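Local coordinates for MlnE (Bacillus amyloliquefaciens subsp. plantarum, PDB 5D2E), which contributes to macrolactin assembly as a polyketide synthase, in which an NADP-dependent B-type ketoreductase at its N-terminus probably reduces the beta-keto group of the growing chain, at residues L277-A282 and V389-A394; L301-R306 and Q315-L320; L328-D333 and I344-Q349. All blocks are in the same frame, centred on the assembly; numbering follows the deposited sequence.

All three contacts lie in the ketoreductase half that holds NADP, and each pairs a strand leading to the nucleotide with a helix packed on the sheet. The strands are neighbours: 300-304 of contact 2 runs between 275-279 of contact 1 and 326-329 of contact 3, joined through bonds such as Ile278 O to Thr304 N (3.0 Å) and Leu303 N to Leu328 O (2.9 Å). Contact centres lie about 14 Å (1 and 2), 10 Å (1 and 3) and 12 Å (2 and 3) apart. The helices of contacts 1 and 3 meet through Ala394 and Ile344. Past the strands, Gly280 faces the adenosine ribose, Arg306 the 2'-phosphate and Asp333 the adenine amino group.

Contact 1: residues L277-A282 and V389-A394. With NAP (NADP nicotinamide-adenine-dinucleotide phosphate), chain B.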
loop_
_atom_site.group_PDB
_atom_site.type_symbol
_atom_site.label_atom_id
_atom_site.label_comp_id
_atom_site.label_asym_id
_atom_site.label_seq_id
_atom_site.Cartn_x
_atom_site.Cartn_y
_atom_site.Cartn_z
ATOM N N LEU A 277 18.799 -8.424 8.831
ATOM C CA LEU A 277 18.287 -7.207 9.480
ATOM C C LEU A 277 16.806 -7.336 9.618
ATOM O O LEU A 277 16.128 -7.624 8.658
ATOM C CB LEU A 277 18.586 -5.998 8.633
ATOM C CG LEU A 277 17.946 -4.638 8.975
ATOM C CD1 LEU A 277 18.368 -4.234 10.383
ATOM C CD2 LEU A 277 18.396 -3.602 7.965
ATOM N N ILE A 278 16.297 -7.104 10.820
ATOM C CA ILE A 278 14.886 -7.043 11.046
ATOM C C ILE A 278 14.585 -5.688 11.591
ATOM O O ILE A 278 14.956 -5.345 12.737
ATOM C CB ILE A 278 14.438 -8.094 12.028
ATOM C CG1 ILE A 278 14.956 -9.456 11.576
ATOM C CG2 ILE A 278 12.936 -8.159 12.131
ATOM C CD1 ILE A 278 14.514 -10.626 12.446
ATOM N N THR A 279 13.882 -4.910 10.786
ATOM C CA THR A 279 13.418 -3.612 11.240
ATOM C C THR A 279 12.158 -3.819 12.069
ATOM O O THR A 279 11.381 -4.792 11.850
ATOM C CB THR A 279 13.098 -2.639 10.067
ATOM O OG1 THR A 279 11.946 -3.084 9.369
ATOM C CG2 THR A 279 14.308 -2.428 9.171
ATOM N N GLY A 280 11.968 -2.966 13.074
ATOM C CA GLY A 280 10.953 -3.281 14.099
ATOM C C GLY A 280 11.235 -4.615 14.787
ATOM O O GLY A 280 10.312 -5.294 15.261
ATOM N N GLY A 281 12.531 -4.919 14.892
ATOM C CA GLY A 281 13.052 -6.202 15.348
ATOM C C GLY A 281 12.816 -6.502 16.818
ATOM O O GLY A 281 12.826 -7.661 17.190
ATOM N N ALA A 282 12.568 -5.467 17.624
ATOM C CA ALA A 282 12.173 -5.687 19.025
ATOM C C ALA A 282 10.631 -5.695 19.235
ATOM O O ALA A 282 10.192 -5.941 20.337
ATOM C CB ALA A 282 12.809 -4.651 19.916
ATOM N N VAL A 389 11.845 2.495 1.083
ATOM C CA VAL A 389 12.651 2.978 -0.054
ATOM C C VAL A 389 14.082 3.157 0.378
ATOM O O VAL A 389 15.007 2.802 -0.359
ATOM C CB VAL A 389 12.036 4.252 -0.704
ATOM C CG1 VAL A 389 12.919 4.832 -1.805
ATOM C CG2 VAL A 389 10.636 3.901 -1.304
ATOM N N TRP A 390 14.273 3.685 1.590
ATOM C CA TRP A 390 15.625 3.902 2.074
ATOM C C TRP A 390 16.377 2.624 2.318
ATOM O O TRP A 390 17.625 2.552 2.076
ATOM C CB TRP A 390 15.619 4.754 3.320
ATOM C CG TRP A 390 14.983 6.104 3.212
ATOM C CD1 TRP A 390 14.420 6.771 4.243
ATOM C CD2 TRP A 390 14.904 6.977 2.079
ATOM N NE1 TRP A 390 13.923 7.976 3.833
ATOM C CE2 TRP A 390 14.257 8.165 2.521
ATOM C CE3 TRP A 390 15.340 6.912 0.750
ATOM C CZ2 TRP A 390 13.988 9.269 1.665
ATOM C CZ3 TRP A 390 15.098 8.042 -0.098
ATOM C CH2 TRP A 390 14.407 9.182 0.365
ATOM N N LEU A 391 15.654 1.579 2.746
ATOM C CA LEU A 391 16.279 0.273 2.985
ATOM C C LEU A 391 16.715 -0.344 1.660
ATOM O O LEU A 391 17.798 -0.858 1.534
ATOM C CB LEU A 391 15.313 -0.661 3.666
ATOM C CG LEU A 391 15.034 -0.432 5.143
ATOM C CD1 LEU A 391 13.746 -1.062 5.629
ATOM C CD2 LEU A 391 16.224 -1.028 5.919
ATOM N N ASP A 392 15.863 -0.282 0.659
ATOM C CA ASP A 392 16.244 -0.759 -0.660
ATOM C C ASP A 392 17.451 0.040 -1.196
ATOM O O ASP A 392 18.372 -0.544 -1.763
ATOM C CB ASP A 392 15.111 -0.604 -1.635
ATOM C CG ASP A 392 15.549 -0.828 -3.097
ATOM O OD1 ASP A 392 15.693 -2.003 -3.456
ATOM O OD2 ASP A 392 15.722 0.156 -3.821
ATOM N N LYS A 393 17.400 1.351 -1.043
ATOM C CA LYS A 393 18.397 2.255 -1.572
ATOM C C LYS A 393 19.749 2.021 -0.896
ATOM O O LYS A 393 20.722 1.765 -1.572
ATOM C CB LYS A 393 17.980 3.688 -1.384
ATOM C CG LYS A 393 18.827 4.686 -2.179
ATOM C CD LYS A 393 18.192 6.068 -1.991
ATOM C CE LYS A 393 18.792 7.142 -2.897
ATOM N NZ LYS A 393 18.130 8.437 -2.742
ATOM N N ALA A 394 19.776 2.021 0.434
ATOM C CA ALA A 394 21.036 1.757 1.157
ATOM C C ALA A 394 21.604 0.376 0.888
ATOM O O ALA A 394 22.796 0.195 0.985
ATOM C CB ALA A 394 20.818 1.912 2.642
HETATM P PA NAP B . 4.891 -3.533 16.881
HETATM O O1A NAP B . 5.133 -4.549 18.029
HETATM O O2A NAP B . 4.550 -2.075 17.132
HETATM O O5B NAP B . 6.303 -3.534 16.111
HETATM C C5B NAP B . 6.555 -2.543 15.124
HETATM C C4B NAP B . 7.920 -2.014 15.487
HETATM O O4B NAP B . 8.263 -0.995 14.523
HETATM C C3B NAP B . 8.007 -1.325 16.876
HETATM O O3B NAP B . 8.827 -2.089 17.766
HETATM C C2B NAP B . 8.684 0.026 16.588
HETATM O O2B NAP B . 9.678 0.308 17.533
HETATM C C1B NAP B . 9.219 -0.167 15.149
HETATM N N9A NAP B . 9.289 1.058 14.363
HETATM C C8A NAP B . 8.266 1.957 14.090
HETATM N N7A NAP B . 8.732 3.029 13.359
HETATM C C5A NAP B . 10.031 2.776 13.097
HETATM C C6A NAP B . 11.097 3.463 12.403
HETATM N N6A NAP B . 10.790 4.645 11.775
HETATM N N1A NAP B . 12.388 2.902 12.437
HETATM C C2A NAP B . 12.612 1.735 13.068
HETATM N N3A NAP B . 11.654 1.039 13.741
HETATM C C4A NAP B . 10.399 1.497 13.793
HETATM O O3 NAP B . 3.794 -4.114 15.824
HETATM P PN NAP B . 3.653 -5.648 15.312
HETATM O O1N NAP B . 2.301 -6.201 15.726
HETATM O O2N NAP B . 4.996 -6.285 15.557
HETATM O O5D NAP B . 3.557 -5.557 13.700
HETATM C C5D NAP B . 4.831 -5.474 12.998
HETATM C C4D NAP B . 4.642 -5.232 11.494
HETATM O O4D NAP B . 3.728 -6.151 10.913
HETATM C C3D NAP B . 4.049 -3.835 11.275
HETATM O O3D NAP B . 4.727 -3.214 10.199
HETATM C C2D NAP B . 2.579 -4.074 10.983
HETATM O O2D NAP B . 1.992 -3.014 10.177
HETATM C C1D NAP B . 2.562 -5.490 10.338
HETATM N N1N NAP B . 1.261 -6.155 10.608
HETATM C C2N NAP B . 0.955 -6.652 11.862
HETATM C C3N NAP B . -0.262 -7.282 12.181
HETATM C C7N NAP B . -0.567 -7.845 13.598
HETATM O O7N NAP B . -1.672 -8.331 13.854
HETATM N N7N NAP B . 0.337 -7.860 14.588
HETATM C C4N NAP B . -1.219 -7.369 11.160
HETATM C C5N NAP B . -0.926 -6.827 9.902
HETATM C C6N NAP B . 0.326 -6.243 9.633
HETATM P P2B NAP B . 10.200 1.823 17.900
HETATM O O1X NAP B . 9.017 2.650 18.385
HETATM O O2X NAP B . 11.318 1.606 18.969
HETATM O O3X NAP B . 10.742 2.382 16.614
#
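A single leucine carries the helix side of this buried contact: Leu391 reaches out of 389-394 and sets CD1 on Thr279 and CD2 between Thr279 and Leu277, two residues on the same face of the strand. CD1 of Leu391 meets CG2 of Thr279 at 3.8 Å, the two side chains approaching tip to tip. The other branch, CD2 of Leu391, sits 3.9 Å from CD2 of Leu277, whose side chain runs at a slant to it, and also stays 4.0 Å from CG2 of Thr279. The threonine methyl thus touches both branches of the leucine fork. Rotation about CA-CB separates the two ends of Thr279: with chi1 at 69° the methyl lies anti to the carbonyl carbon and faces the leucine, while OG1 is turned to the adjoining strand end, where it is hydrogen-bonded to His359 ND1 and to the backbone N of Ala361. The buried hydroxyl is satisfied there without any polar bond across the contact. This is the first strand of the NADP-binding Rossmann-type part of a short-chain dehydrogenase-like ketoreductase, at the point where it gives way to the glycine-rich loop. A type II turn from Ile278 to Gly281 makes the exit. Gly280 takes a positive phi of 58° in it, and its CA comes within 3.6 Å of O4B of the adenosine ribose; Gly281 probably opens the GxGxxG motif, within which the amides of Gly284 and Leu285 bind NADP. Helix 389-394 stands on the far side of Leu277 and Thr279, away from the cofactor. Beside the leucine, Leu277 also touches Leu343 and Ile344 of helix 337-351, which continues the apolar layer along the sheet.

Contact 2: residues L301-R306 and Q315-L320; sequences LILTGR and QKLSAL. With NAP (NADP nicotinamide-adenine-dinucleotide phosphate), chain B.
Leu303 projects from the strand toward helix 315-320 and uses one methyl for both its partners there. Its CD1 meets CD1 of Leu320 tip to tip at 3.9 Å and CD2 of Leu317 at 4.1 Å, the latter side chain sliding past in the opposite sense; Leu301 CD1 adds a looser touch on Leu320. The segments run nearly antiparallel, and the contact is wholly apolar. Further along the segment, Arg306 turns to NADP. Its backbone N gives a hydrogen bond of 2.7 Å to O3X of the 2'-phosphate, and CB packs beside the same oxygen. CG of Arg306 lies between that oxygen and the base, 3.6 Å from C6A of the adenine, and CD lies 3.6 Å from the amino N6A. A bend at chi3 (-56°) then swings the head back to the phosphate. NE of Arg306 donates an almost straight bond to O3X (2.9 Å, 174°) in the guanidinium plane; CZ passes over N7A, which lies above one face toward the rim; NH2 ends the chain on O1X (3.0 Å, 138°). O3X is therefore gripped twice by one residue, and the positive head probably favours the phosphate that distinguishes NADP from NAD. The leucine packing belongs to a beta-alpha-beta unit: strand 300-304 lies between strands 275-279 and 326-329, and helix 311-321 leads from it to the latter, flanked by helix 284-296, from which Ala290 touches Leu303 and Tyr287 touches Leu320.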
loop_
_atom_site.group_PDB
_atom_site.type_symbol
_atom_site.label_atom_id
_atom_site.label_comp_id
_atom_site.label_asym_id
_atom_site.label_seq_id
_atom_site.Cartn_x
_atom_site.Cartn_y
_atom_site.Cartn_z
ATOM N N LEU A 301 21.988 -11.637 13.681
ATOM C CA LEU A 301 20.767 -10.836 13.558
ATOM C C LEU A 301 20.984 -9.420 14.017
ATOM O O LEU A 301 21.549 -9.202 15.101
ATOM C CB LEU A 301 19.709 -11.466 14.423
ATOM C CG LEU A 301 19.247 -12.820 13.964
ATOM C CD1 LEU A 301 18.323 -13.531 14.944
ATOM C CD2 LEU A 301 18.587 -12.718 12.633
ATOM N N ILE A 302 20.513 -8.434 13.252
ATOM C CA ILE A 302 20.498 -7.033 13.732
ATOM C C ILE A 302 19.061 -6.592 13.830
ATOM O O ILE A 302 18.325 -6.730 12.862
ATOM C CB ILE A 302 21.223 -6.136 12.784
ATOM C CG1 ILE A 302 22.672 -6.586 12.640
ATOM C CG2 ILE A 302 21.122 -4.672 13.235
ATOM C CD1 ILE A 302 22.901 -7.611 11.556
ATOM N N LEU A 303 18.609 -6.267 15.043
ATOM C CA LEU A 303 17.208 -5.832 15.303
ATOM C C LEU A 303 17.294 -4.342 15.401
ATOM O O LEU A 303 18.233 -3.823 16.056
ATOM C CB LEU A 303 16.726 -6.368 16.649
ATOM C CG LEU A 303 16.820 -7.876 16.954
ATOM C CD1 LEU A 303 16.109 -8.304 18.226
ATOM C CD2 LEU A 303 16.294 -8.693 15.782
ATOM N N THR A 304 16.382 -3.632 14.702
ATOM C CA THR A 304 16.394 -2.189 14.686
ATOM C C THR A 304 15.025 -1.668 15.033
ATOM O O THR A 304 13.999 -2.230 14.645
ATOM C CB THR A 304 16.926 -1.610 13.346
ATOM O OG1 THR A 304 18.237 -2.116 13.115
ATOM C CG2 THR A 304 17.083 -0.190 13.449
ATOM N N GLY A 305 15.025 -0.656 15.889
ATOM C CA GLY A 305 13.823 0.167 16.192
ATOM C C GLY A 305 14.339 1.556 16.555
ATOM O O GLY A 305 15.546 1.791 16.656
ATOM N N ARG A 306 13.437 2.509 16.722
ATOM C CA ARG A 306 13.849 3.877 17.030
ATOM C C ARG A 306 14.306 4.026 18.484
ATOM O O ARG A 306 15.222 4.790 18.748
ATOM C CB ARG A 306 12.672 4.820 16.807
ATOM C CG ARG A 306 12.473 5.115 15.308
ATOM C CD ARG A 306 11.184 5.837 15.135
ATOM N NE ARG A 306 10.123 5.026 15.719
ATOM C CZ ARG A 306 8.896 5.477 15.935
ATOM N NH1 ARG A 306 8.590 6.713 15.542
ATOM N NH2 ARG A 306 7.969 4.676 16.475
ATOM N N GLN A 315 17.285 -8.496 27.179
ATOM C CA GLN A 315 16.718 -9.780 27.386
ATOM C C GLN A 315 16.468 -10.491 26.040
ATOM O O GLN A 315 16.708 -11.691 25.904
ATOM C CB GLN A 315 15.401 -9.655 28.124
ATOM C CG GLN A 315 15.616 -9.316 29.597
ATOM C CD GLN A 315 14.344 -8.950 30.378
ATOM O OE1 GLN A 315 13.245 -8.891 29.818
ATOM N NE2 GLN A 315 14.510 -8.665 31.701
ATOM N N LYS A 316 15.998 -9.733 25.049
ATOM C CA LYS A 316 15.707 -10.314 23.754
ATOM C C LYS A 316 16.987 -10.779 23.087
ATOM O O LYS A 316 17.040 -11.863 22.513
ATOM C CB LYS A 316 14.930 -9.298 22.882
ATOM C CG LYS A 316 13.447 -9.223 23.207
ATOM C CD LYS A 316 12.794 -8.139 22.333
ATOM C CE LYS A 316 11.688 -7.395 23.040
ATOM N NZ LYS A 316 10.545 -8.263 23.173
ATOM N N LEU A 317 18.014 -9.947 23.129
ATOM C CA LEU A 317 19.242 -10.299 22.537
ATOM C C LEU A 317 19.820 -11.571 23.221
ATOM O O LEU A 317 20.321 -12.516 22.538
ATOM C CB LEU A 317 20.229 -9.138 22.627
ATOM C CG LEU A 317 19.824 -7.843 21.941
ATOM C CD1 LEU A 317 20.939 -6.832 22.126
ATOM C CD2 LEU A 317 19.572 -8.136 20.442
ATOM N N SER A 318 19.691 -11.635 24.543
ATOM C CA SER A 318 20.178 -12.800 25.271
ATOM C C SER A 318 19.464 -14.073 24.869
ATOM O O SER A 318 20.113 -15.139 24.729
ATOM C CB SER A 318 20.017 -12.615 26.798
ATOM O OG SER A 318 20.836 -11.531 27.184
ATOM N N ALA A 319 18.150 -13.987 24.718
ATOM C CA ALA A 319 17.332 -15.142 24.374
ATOM C C ALA A 319 17.734 -15.609 22.980
ATOM O O ALA A 319 17.722 -16.783 22.716
ATOM C CB ALA A 319 15.856 -14.822 24.384
ATOM N N LEU A 320 18.103 -14.674 22.117
ATOM C CA LEU A 320 18.490 -15.020 20.758
ATOM C C LEU A 320 19.870 -15.660 20.765
ATOM O O LEU A 320 20.092 -16.624 20.035
ATOM C CB LEU A 320 18.506 -13.799 19.838
ATOM C CG LEU A 320 17.107 -13.293 19.502
ATOM C CD1 LEU A 320 17.223 -11.985 18.762
ATOM C CD2 LEU A 320 16.311 -14.279 18.667
HETATM P PA NAP B . 4.891 -3.533 16.881
HETATM O O1A NAP B . 5.133 -4.549 18.029
HETATM O O2A NAP B . 4.550 -2.075 17.132
HETATM O O5B NAP B . 6.303 -3.534 16.111
HETATM C C5B NAP B . 6.555 -2.543 15.124
HETATM C C4B NAP B . 7.920 -2.014 15.487
HETATM O O4B NAP B . 8.263 -0.995 14.523
HETATM C C3B NAP B . 8.007 -1.325 16.876
HETATM O O3B NAP B . 8.827 -2.089 17.766
HETATM C C2B NAP B . 8.684 0.026 16.588
HETATM O O2B NAP B . 9.678 0.308 17.533
HETATM C C1B NAP B . 9.219 -0.167 15.149
HETATM N N9A NAP B . 9.289 1.058 14.363
HETATM C C8A NAP B . 8.266 1.957 14.090
HETATM N N7A NAP B . 8.732 3.029 13.359
HETATM C C5A NAP B . 10.031 2.776 13.097
HETATM C C6A NAP B . 11.097 3.463 12.403
HETATM N N6A NAP B . 10.790 4.645 11.775
HETATM N N1A NAP B . 12.388 2.902 12.437
HETATM C C2A NAP B . 12.612 1.735 13.068
HETATM N N3A NAP B . 11.654 1.039 13.741
HETATM C C4A NAP B . 10.399 1.497 13.793
HETATM O O3 NAP B . 3.794 -4.114 15.824
HETATM P PN NAP B . 3.653 -5.648 15.312
HETATM O O1N NAP B . 2.301 -6.201 15.726
HETATM O O2N NAP B . 4.996 -6.285 15.557
HETATM O O5D NAP B . 3.557 -5.557 13.700
HETATM C C5D NAP B . 4.831 -5.474 12.998
HETATM C C4D NAP B . 4.642 -5.232 11.494
HETATM O O4D NAP B . 3.728 -6.151 10.913
HETATM C C3D NAP B . 4.049 -3.835 11.275
HETATM O O3D NAP B . 4.727 -3.214 10.199
HETATM C C2D NAP B . 2.579 -4.074 10.983
HETATM O O2D NAP B . 1.992 -3.014 10.177
HETATM C C1D NAP B . 2.562 -5.490 10.338
HETATM N N1N NAP B . 1.261 -6.155 10.608
HETATM C C2N NAP B . 0.955 -6.652 11.862
HETATM C C3N NAP B . -0.262 -7.282 12.181
HETATM C C7N NAP B . -0.567 -7.845 13.598
HETATM O O7N NAP B . -1.672 -8.331 13.854
HETATM N N7N NAP B . 0.337 -7.860 14.588
HETATM C C4N NAP B . -1.219 -7.369 11.160
HETATM C C5N NAP B . -0.926 -6.827 9.902
HETATM C C6N NAP B . 0.326 -6.243 9.633
HETATM P P2B NAP B . 10.200 1.823 17.900
HETATM O O1X NAP B . 9.017 2.650 18.385
HETATM O O2X NAP B . 11.318 1.606 18.969
HETATM O O3X NAP B . 10.742 2.382 16.614
#

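Contact 3: residues L328-D333 and I344-Q349. With NAP (NADP nicotinamide-adenine-dinucleotide phosphate), chain B.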
loop_
_atom_site.group_PDB
_atom_site.type_symbol
_atom_site.label_atom_id
_atom_site.label_comp_id
_atom_site.label_asym_id
_atom_site.label_seq_id
_atom_site.Cartn_x
_atom_site.Cartn_y
_atom_site.Cartn_z
ATOM N N LEU A 328 22.497 -8.123 17.656
ATOM C CA LEU A 328 22.672 -6.783 18.107
ATOM C C LEU A 328 21.321 -6.064 18.040
ATOM O O LEU A 328 20.426 -6.454 17.251
ATOM C CB LEU A 328 23.640 -6.047 17.217
ATOM C CG LEU A 328 25.016 -6.699 17.158
ATOM C CD1 LEU A 328 25.862 -5.814 16.270
ATOM C CD2 LEU A 328 25.581 -6.769 18.568
ATOM N N TYR A 329 21.150 -5.080 18.915
ATOM C CA TYR A 329 20.065 -4.108 18.808
ATOM C C TYR A 329 20.690 -2.793 18.453
ATOM O O TYR A 329 21.428 -2.224 19.211
ATOM C CB TYR A 329 19.244 -3.968 20.074
ATOM C CG TYR A 329 18.144 -2.938 19.941
ATOM C CD1 TYR A 329 16.997 -3.214 19.174
ATOM C CD2 TYR A 329 18.251 -1.676 20.537
ATOM C CE1 TYR A 329 15.989 -2.233 19.004
ATOM C CE2 TYR A 329 17.240 -0.705 20.372
ATOM C CZ TYR A 329 16.095 -1.000 19.623
ATOM O OH TYR A 329 15.082 -0.074 19.414
ATOM N N VAL A 330 20.292 -2.243 17.321
ATOM C CA VAL A 330 20.880 -1.028 16.850
ATOM C C VAL A 330 19.753 -0.042 16.600
ATOM O O VAL A 330 18.970 -0.230 15.641
ATOM C CB VAL A 330 21.664 -1.335 15.546
ATOM C CG1 VAL A 330 22.208 -0.074 14.931
ATOM C CG2 VAL A 330 22.782 -2.364 15.807
ATOM N N PRO A 331 19.639 0.999 17.464
ATOM C CA PRO A 331 18.618 2.044 17.321
ATOM C C PRO A 331 18.790 2.829 16.016
ATOM O O PRO A 331 19.889 3.211 15.668
ATOM C CB PRO A 331 18.846 2.968 18.515
ATOM C CG PRO A 331 19.720 2.238 19.433
ATOM C CD PRO A 331 20.473 1.218 18.666
ATOM N N ALA A 332 17.684 3.051 15.304
ATOM C CA ALA A 332 17.708 3.852 14.088
ATOM C C ALA A 332 16.280 4.150 13.682
ATOM O O ALA A 332 15.365 3.341 13.921
ATOM C CB ALA A 332 18.441 3.157 12.962
ATOM N N ASP A 333 16.084 5.325 13.120
ATOM C CA ASP A 333 14.791 5.689 12.567
ATOM C C ASP A 333 14.926 5.438 11.047
ATOM O O ASP A 333 15.516 6.216 10.327
ATOM C CB ASP A 333 14.447 7.125 12.894
ATOM C CG ASP A 333 13.137 7.540 12.330
ATOM O OD1 ASP A 333 12.636 6.812 11.437
ATOM O OD2 ASP A 333 12.635 8.618 12.733
ATOM N N ILE A 344 23.115 0.344 7.293
ATOM C CA ILE A 344 23.612 -0.680 6.366
ATOM C C ILE A 344 25.161 -0.653 6.356
ATOM O O ILE A 344 25.797 -1.713 6.456
ATOM C CB ILE A 344 23.046 -0.510 4.941
ATOM C CG1 ILE A 344 21.492 -0.580 4.923
ATOM C CG2 ILE A 344 23.686 -1.494 3.992
ATOM C CD1 ILE A 344 20.817 -1.695 5.645
ATOM N N LYS A 345 25.740 0.525 6.331
ATOM C CA LYS A 345 27.209 0.665 6.447
ATOM C C LYS A 345 27.800 0.003 7.686
ATOM O O LYS A 345 28.831 -0.680 7.604
ATOM C CB LYS A 345 27.595 2.128 6.396
ATOM C CG LYS A 345 27.589 2.610 4.973
ATOM C CD LYS A 345 27.630 4.117 4.856
ATOM C CE LYS A 345 27.750 4.413 3.373
ATOM N NZ LYS A 345 27.378 5.806 3.061
ATOM N N TYR A 346 27.125 0.154 8.810
ATOM C CA TYR A 346 27.585 -0.418 10.055
ATOM C C TYR A 346 27.482 -1.911 10.031
ATOM O O TYR A 346 28.367 -2.613 10.579
ATOM C CB TYR A 346 26.832 0.179 11.212
ATOM C CG TYR A 346 27.052 -0.510 12.536
ATOM C CD1 TYR A 346 28.149 -0.198 13.325
ATOM C CD2 TYR A 346 26.171 -1.497 12.990
ATOM C CE1 TYR A 346 28.350 -0.837 14.545
ATOM C CE2 TYR A 346 26.366 -2.141 14.209
ATOM C CZ TYR A 346 27.468 -1.796 14.977
ATOM O OH TYR A 346 27.702 -2.413 16.180
ATOM N N ILE A 347 26.421 -2.426 9.404
ATOM C CA ILE A 347 26.252 -3.856 9.307
ATOM C C ILE A 347 27.374 -4.407 8.398
ATOM O O ILE A 347 27.969 -5.466 8.703
ATOM C CB ILE A 347 24.885 -4.238 8.739
ATOM C CG1 ILE A 347 23.798 -3.946 9.735
ATOM C CG2 ILE A 347 24.855 -5.695 8.370
ATOM C CD1 ILE A 347 22.414 -4.158 9.177
ATOM N N LYS A 348 27.665 -3.696 7.311
ATOM C CA LYS A 348 28.715 -4.164 6.371
ATOM C C LYS A 348 30.091 -4.203 7.038
ATOM O O LYS A 348 30.786 -5.218 6.973
ATOM C CB LYS A 348 28.808 -3.298 5.099
ATOM C CG LYS A 348 29.438 -4.082 3.932
ATOM C CD LYS A 348 29.826 -3.279 2.681
ATOM C CE LYS A 348 28.814 -2.216 2.274
ATOM N NZ LYS A 348 29.169 -0.840 2.757
ATOM N N GLN A 349 30.455 -3.093 7.660
ATOM C CA GLN A 349 31.689 -2.975 8.441
ATOM C C GLN A 349 31.758 -3.963 9.591
ATOM O O GLN A 349 32.793 -4.525 9.845
ATOM C CB GLN A 349 31.842 -1.543 8.970
ATOM C CG GLN A 349 32.797 -1.377 10.143
ATOM C CD GLN A 349 33.681 -0.148 10.015
ATOM O OE1 GLN A 349 33.621 0.764 10.839
ATOM N NE2 GLN A 349 34.514 -0.122 8.967
HETATM P PA NAP B . 4.891 -3.533 16.881
HETATM O O1A NAP B . 5.133 -4.549 18.029
HETATM O O2A NAP B . 4.550 -2.075 17.132
HETATM O O5B NAP B . 6.303 -3.534 16.111
HETATM C C5B NAP B . 6.555 -2.543 15.124
HETATM C C4B NAP B . 7.920 -2.014 15.487
HETATM O O4B NAP B . 8.263 -0.995 14.523
HETATM C C3B NAP B . 8.007 -1.325 16.876
HETATM O O3B NAP B . 8.827 -2.089 17.766
HETATM C C2B NAP B . 8.684 0.026 16.588
HETATM O O2B NAP B . 9.678 0.308 17.533
HETATM C C1B NAP B . 9.219 -0.167 15.149
HETATM N N9A NAP B . 9.289 1.058 14.363
HETATM C C8A NAP B . 8.266 1.957 14.090
HETATM N N7A NAP B . 8.732 3.029 13.359
HETATM C C5A NAP B . 10.031 2.776 13.097
HETATM C C6A NAP B . 11.097 3.463 12.403
HETATM N N6A NAP B . 10.790 4.645 11.775
HETATM N N1A NAP B . 12.388 2.902 12.437
HETATM C C2A NAP B . 12.612 1.735 13.068
HETATM N N3A NAP B . 11.654 1.039 13.741
HETATM C C4A NAP B . 10.399 1.497 13.793
HETATM O O3 NAP B . 3.794 -4.114 15.824
HETATM P PN NAP B . 3.653 -5.648 15.312
HETATM O O1N NAP B . 2.301 -6.201 15.726
HETATM O O2N NAP B . 4.996 -6.285 15.557
HETATM O O5D NAP B . 3.557 -5.557 13.700
HETATM C C5D NAP B . 4.831 -5.474 12.998
HETATM C C4D NAP B . 4.642 -5.232 11.494
HETATM O O4D NAP B . 3.728 -6.151 10.913
HETATM C C3D NAP B . 4.049 -3.835 11.275
HETATM O O3D NAP B . 4.727 -3.214 10.199
HETATM C C2D NAP B . 2.579 -4.074 10.983
HETATM O O2D NAP B . 1.992 -3.014 10.177
HETATM C C1D NAP B . 2.562 -5.490 10.338
HETATM N N1N NAP B . 1.261 -6.155 10.608
HETATM C C2N NAP B . 0.955 -6.652 11.862
HETATM C C3N NAP B . -0.262 -7.282 12.181
HETATM C C7N NAP B . -0.567 -7.845 13.598
HETATM O O7N NAP B . -1.672 -8.331 13.854
HETATM N N7N NAP B . 0.337 -7.860 14.588
HETATM C C4N NAP B . -1.219 -7.369 11.160
HETATM C C5N NAP B . -0.926 -6.827 9.902
HETATM C C6N NAP B . 0.326 -6.243 9.633
HETATM P P2B NAP B . 10.200 1.823 17.900
HETATM O O1X NAP B . 9.017 2.650 18.385
HETATM O O2X NAP B . 11.318 1.606 18.969
HETATM O O3X NAP B . 10.742 2.382 16.614
#
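A small apolar contact at the surface joins Leu328 and Val330 of 328-333 to Tyr346 of helix 344-349, on the edge of the Rossmann-type sheet of the ketoreductase. The tyrosine ring supplies the whole helix side. With CG anti to the backbone N (chi1 170°), it reaches from the helix toward 328-333, and Leu328 and Val330 both meet the side bearing CE2 and the hydroxyl. CG2 of Val330 comes obliquely to CE2 of Tyr346 at 3.9 Å. CD1 of Leu328 approaches the ring edge near its plane, 3.9 Å from OH and 4.2 Å from CE2 of Tyr346. No hydrogen bond crosses between the segments. Tyr329, between the two aliphatic residues, faces the other side of the sheet, where its OH bonds to the carbonyl oxygen of Ser307. The chain continues to the cofactor: Ala332 O lies 3.3 Å from C2A of the adenine, and Asp333 OD1 accepts a hydrogen bond from N6A (2.9 Å, 143°). That carboxylate oxygen is also bonded to Ser335 OG, while the backbone N of Asp333 is held by Glu339; both probably help to place the acid that recognises the adenine amino group. Strand 326-329 pairs with strand 300-304 through Leu328, and helix 337-351 spans the sheet beneath them: Ile347 touches Ile302 and Val275, and the helix covers that face of strands 275-279 and 300-304.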